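Local coordinates for protein pectate lyase (Paenibacillus sp. 0602, PDB 5GT5) that cleaves polygalacturonate and pectins of varying methyl esterification by endo-acting beta-elimination, probably with the help of calcium, at residues 186-191 / 261-266. The protein carries 1 engineered substitution. Residues are numbered along the deposited sequence; the frame is centred on the assembly and turned at random.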
ATOM      1  N   VAL A 186       8.527  -0.042   4.023  1.00  6.11           N
ATOM      2  CA  VAL A 186       9.283  -0.915   4.908  1.00  5.99           C
ATOM      3  C   VAL A 186       9.912  -0.085   6.026  1.00  4.01           C
ATOM      4  O   VAL A 186      10.493   0.964   5.760  1.00  6.07           O
ATOM      5  CB  VAL A 186      10.396  -1.632   4.127  1.00  6.17           C
ATOM      6  CG1 VAL A 186      11.204  -2.567   5.053  1.00  6.51           C
ATOM      7  CG2 VAL A 186       9.817  -2.362   2.920  1.00  8.04           C
ATOM      8  N   THR A 187       9.758  -0.554   7.267  1.00  5.84           N
ATOM      9  CA  THR A 187      10.513  -0.021   8.393  1.00  5.55           C
ATOM     10  C   THR A 187      11.233  -1.148   9.071  1.00  4.38           C
ATOM     11  O   THR A 187      10.619  -2.175   9.396  1.00  5.44           O
ATOM     12  CB  THR A 187       9.625   0.703   9.420  1.00  5.36           C
ATOM     13  OG1 THR A 187       9.074   1.872   8.805  1.00  7.21           O
ATOM     14  CG2 THR A 187      10.450   1.119  10.663  1.00  7.23           C
ATOM     15  N   ILE A 188      12.533  -0.959   9.285  1.00  4.54           N
ATOM     16  CA  ILE A 188      13.286  -1.877  10.117  1.00  4.06           C
ATOM     17  C   ILE A 188      13.830  -1.136  11.332  1.00  5.67           C
ATOM     18  O   ILE A 188      14.612  -0.184  11.185  1.00  5.94           O
ATOM     19  CB  ILE A 188      14.454  -2.551   9.338  1.00  4.04           C
ATOM     20  CG1 ILE A 188      13.977  -3.175   8.008  1.00  6.32           C
ATOM     21  CG2 ILE A 188      15.141  -3.582  10.229  1.00  5.59           C
ATOM     22  CD1 ILE A 188      15.080  -3.892   7.177  1.00  7.69           C
ATOM     23  N   SER A 189      13.402  -1.551  12.539  1.00  6.64           N
ATOM     24  CA  SER A 189      13.736  -0.773  13.732  1.00  5.35           C
ATOM     25  C   SER A 189      14.134  -1.635  14.909  1.00  6.61           C
ATOM     26  O   SER A 189      13.775  -2.824  14.990  1.00  6.27           O
ATOM     27  CB  SER A 189      12.598   0.170  14.134  1.00  7.73           C
ATOM     28  OG  SER A 189      11.405  -0.554  14.429  1.00  7.34           O
ATOM     29  N   TRP A 190      14.917  -1.042  15.809  1.00  5.91           N
ATOM     30  CA  TRP A 190      15.264  -1.670  17.074  1.00  5.56           C
ATOM     31  C   TRP A 190      15.877  -3.049  16.882  1.00  5.35           C
ATOM     32  O   TRP A 190      15.621  -3.963  17.664  1.00  6.92           O
ATOM     33  CB  TRP A 190      14.030  -1.723  18.025  1.00  6.12           C
ATOM     34  CG  TRP A 190      13.721  -0.360  18.554  1.00  7.17           C
ATOM     35  CD1 TRP A 190      12.718   0.488  18.149  1.00  9.60           C
ATOM     36  CD2 TRP A 190      14.465   0.348  19.558  1.00  7.61           C
ATOM     37  NE1 TRP A 190      12.796   1.677  18.857  1.00 10.06           N
ATOM     38  CE2 TRP A 190      13.848   1.601  19.733  1.00  9.11           C
ATOM     39  CE3 TRP A 190      15.555   0.016  20.359  1.00 10.12           C
ATOM     40  CZ2 TRP A 190      14.327   2.544  20.640  1.00 11.93           C
ATOM     41  CZ3 TRP A 190      16.021   0.962  21.275  1.00  9.40           C
ATOM     42  CH2 TRP A 190      15.410   2.202  21.399  1.00  8.56           C
ATOM     43  N   SER A 191      16.689  -3.199  15.844  1.00  6.39           N
ATOM     44  CA  SER A 191      17.236  -4.507  15.460  1.00  5.61           C
ATOM     45  C   SER A 191      18.748  -4.534  15.470  1.00  4.91           C
ATOM     46  O   SER A 191      19.393  -3.502  15.271  1.00  7.13           O
ATOM     47  CB  SER A 191      16.680  -4.970  14.101  1.00  6.27           C
ATOM     48  OG  SER A 191      15.259  -5.160  14.205  1.00  5.07           O
ATOM     49  N   LEU A 261      10.720   1.837  -4.382  1.00  6.69           N
ATOM     50  CA  LEU A 261      11.259   1.326  -3.127  1.00  4.84           C
ATOM     51  C   LEU A 261      11.276   2.393  -2.066  1.00  5.25           C
ATOM     52  O   LEU A 261      11.733   3.515  -2.332  1.00  6.78           O
ATOM     53  CB  LEU A 261      12.666   0.773  -3.333  1.00  6.30           C
ATOM     54  CG  LEU A 261      12.807  -0.383  -4.318  1.00  4.50           C
ATOM     55  CD1 LEU A 261      14.241  -0.454  -4.854  1.00  7.84           C
ATOM     56  CD2 LEU A 261      12.378  -1.727  -3.698  1.00  9.14           C
ATOM     57  N   SER A 262      10.785   2.063  -0.879  1.00  4.84           N
ATOM     58  CA  SER A 262      10.937   2.955   0.259  1.00  5.59           C
ATOM     59  C   SER A 262      11.235   2.138   1.505  1.00  6.93           C
ATOM     60  O   SER A 262      10.663   1.037   1.735  1.00  6.48           O
ATOM     61  CB  SER A 262       9.729   3.882   0.456  1.00  6.14           C
ATOM     62  OG  SER A 262       8.534   3.162   0.789  1.00  7.92           O
ATOM     63  N   ILE A 263      12.185   2.655   2.281  1.00  6.01           N
ATOM     64  CA  ILE A 263      12.607   1.988   3.503  1.00  4.52           C
ATOM     65  C   ILE A 263      13.100   2.979   4.561  1.00  5.98           C
ATOM     66  O   ILE A 263      13.787   3.954   4.244  1.00  6.88           O
ATOM     67  CB  ILE A 263      13.679   0.914   3.188  1.00  4.83           C
ATOM     68  CG1 ILE A 263      13.967   0.079   4.424  1.00  6.87           C
ATOM     69  CG2 ILE A 263      14.997   1.504   2.656  1.00  8.41           C
ATOM     70  CD1 ILE A 263      14.716  -1.231   4.099  1.00  7.72           C
ATOM     71  N   THR A 264      12.708   2.728   5.807  1.00  6.16           N
ATOM     72  CA  THR A 264      13.205   3.446   6.972  1.00  5.64           C
ATOM     73  C   THR A 264      13.966   2.480   7.837  1.00  6.50           C
ATOM     74  O   THR A 264      13.454   1.392   8.162  1.00  6.55           O
ATOM     75  CB  THR A 264      12.044   4.010   7.813  1.00  6.03           C
ATOM     76  OG1 THR A 264      11.208   4.812   6.974  1.00  6.25           O
ATOM     77  CG2 THR A 264      12.550   4.831   8.992  1.00  7.95           C
ATOM     78  N   LEU A 265      15.179   2.874   8.246  1.00  5.78           N
ATOM     79  CA  LEU A 265      15.993   2.120   9.231  1.00  4.74           C
ATOM     80  C   LEU A 265      16.184   3.007  10.460  1.00  6.44           C
ATOM     81  O   LEU A 265      16.612   4.155  10.314  1.00  6.88           O
ATOM     82  CB  LEU A 265      17.386   1.819   8.655  1.00  7.19           C
ATOM     83  CG  LEU A 265      17.418   1.175   7.263  1.00  6.90           C
ATOM     84  CD1 LEU A 265      18.851   1.046   6.779  1.00  8.73           C
ATOM     85  CD2 LEU A 265      16.725  -0.195   7.273  1.00  8.55           C
ATOM     86  N   HIS A 266      15.903   2.524  11.663  1.00  6.63           N
ATOM     87  CA  HIS A 266      16.156   3.370  12.828  1.00  5.70           C
ATOM     88  C   HIS A 266      16.356   2.588  14.099  1.00  5.68           C
ATOM     89  O   HIS A 266      15.762   1.507  14.282  1.00  6.30           O
ATOM     90  CB  HIS A 266      15.106   4.491  12.994  1.00  5.35           C
ATOM     91  CG  HIS A 266      13.810   4.057  13.573  1.00  7.03           C
ATOM     92  ND1 HIS A 266      13.583   4.018  14.940  1.00  9.16           N
ATOM     93  CD2 HIS A 266      12.644   3.680  12.991  1.00  6.86           C
ATOM     94  CE1 HIS A 266      12.353   3.615  15.163  1.00  7.65           C
ATOM     95  NE2 HIS A 266      11.752   3.402  13.994  1.00  8.04           N
TER
HETATM   96  O   HOH W   1       9.454   1.861  14.387  1.00  7.61           O
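His266 holds CG between its backbone N and carbonyl carbon (chi1 78°), and this swings the imidazole across to Ser189 on the neighbouring strand. CG1 of Ile188 and CG of Leu265 both lie anti to the carbonyl carbon (chi1 -51° in each), and the two side chains run side by side, pointing the same way. The two strands are parallel neighbours on successive turns of the right-handed beta-helix of polysaccharide lyase family 1. Strand 184-194 also pairs with strand 160-165, and strand 262-271 with strand 284-288. Thr264 N donates to Val186 O, Ile188 N to Thr264 O (2.8 Å), and His266 N to Ile188 O. Past the last bridge, Trp190 N still reaches His266 O at 3.1 Å. The bond from Val186 N to Ser262 O is weak. On one face of the pair, Val186 CG1 meets Ile263 CD1 at 3.9 Å, and Leu265 CD2 packs against Ile188 CB. Thr187, Thr264, Ser189 and His266 take the other face. There OG1 of Thr187 bonds to Thr10 O, and OG1 of Thr264 to Tyr409 OH. Ser189 OG bonds to Asp165 OD2. A water donates to Ser189 OG and lies 2.8 Å from His266 NE2. An alanine in place of His266 would probably open a gap over Ser189 CB and leave this water without one of its partners. Ser189 CB sits over one face of the imidazole, 3.6 Å from the ring centroid, in a CH-pi contact.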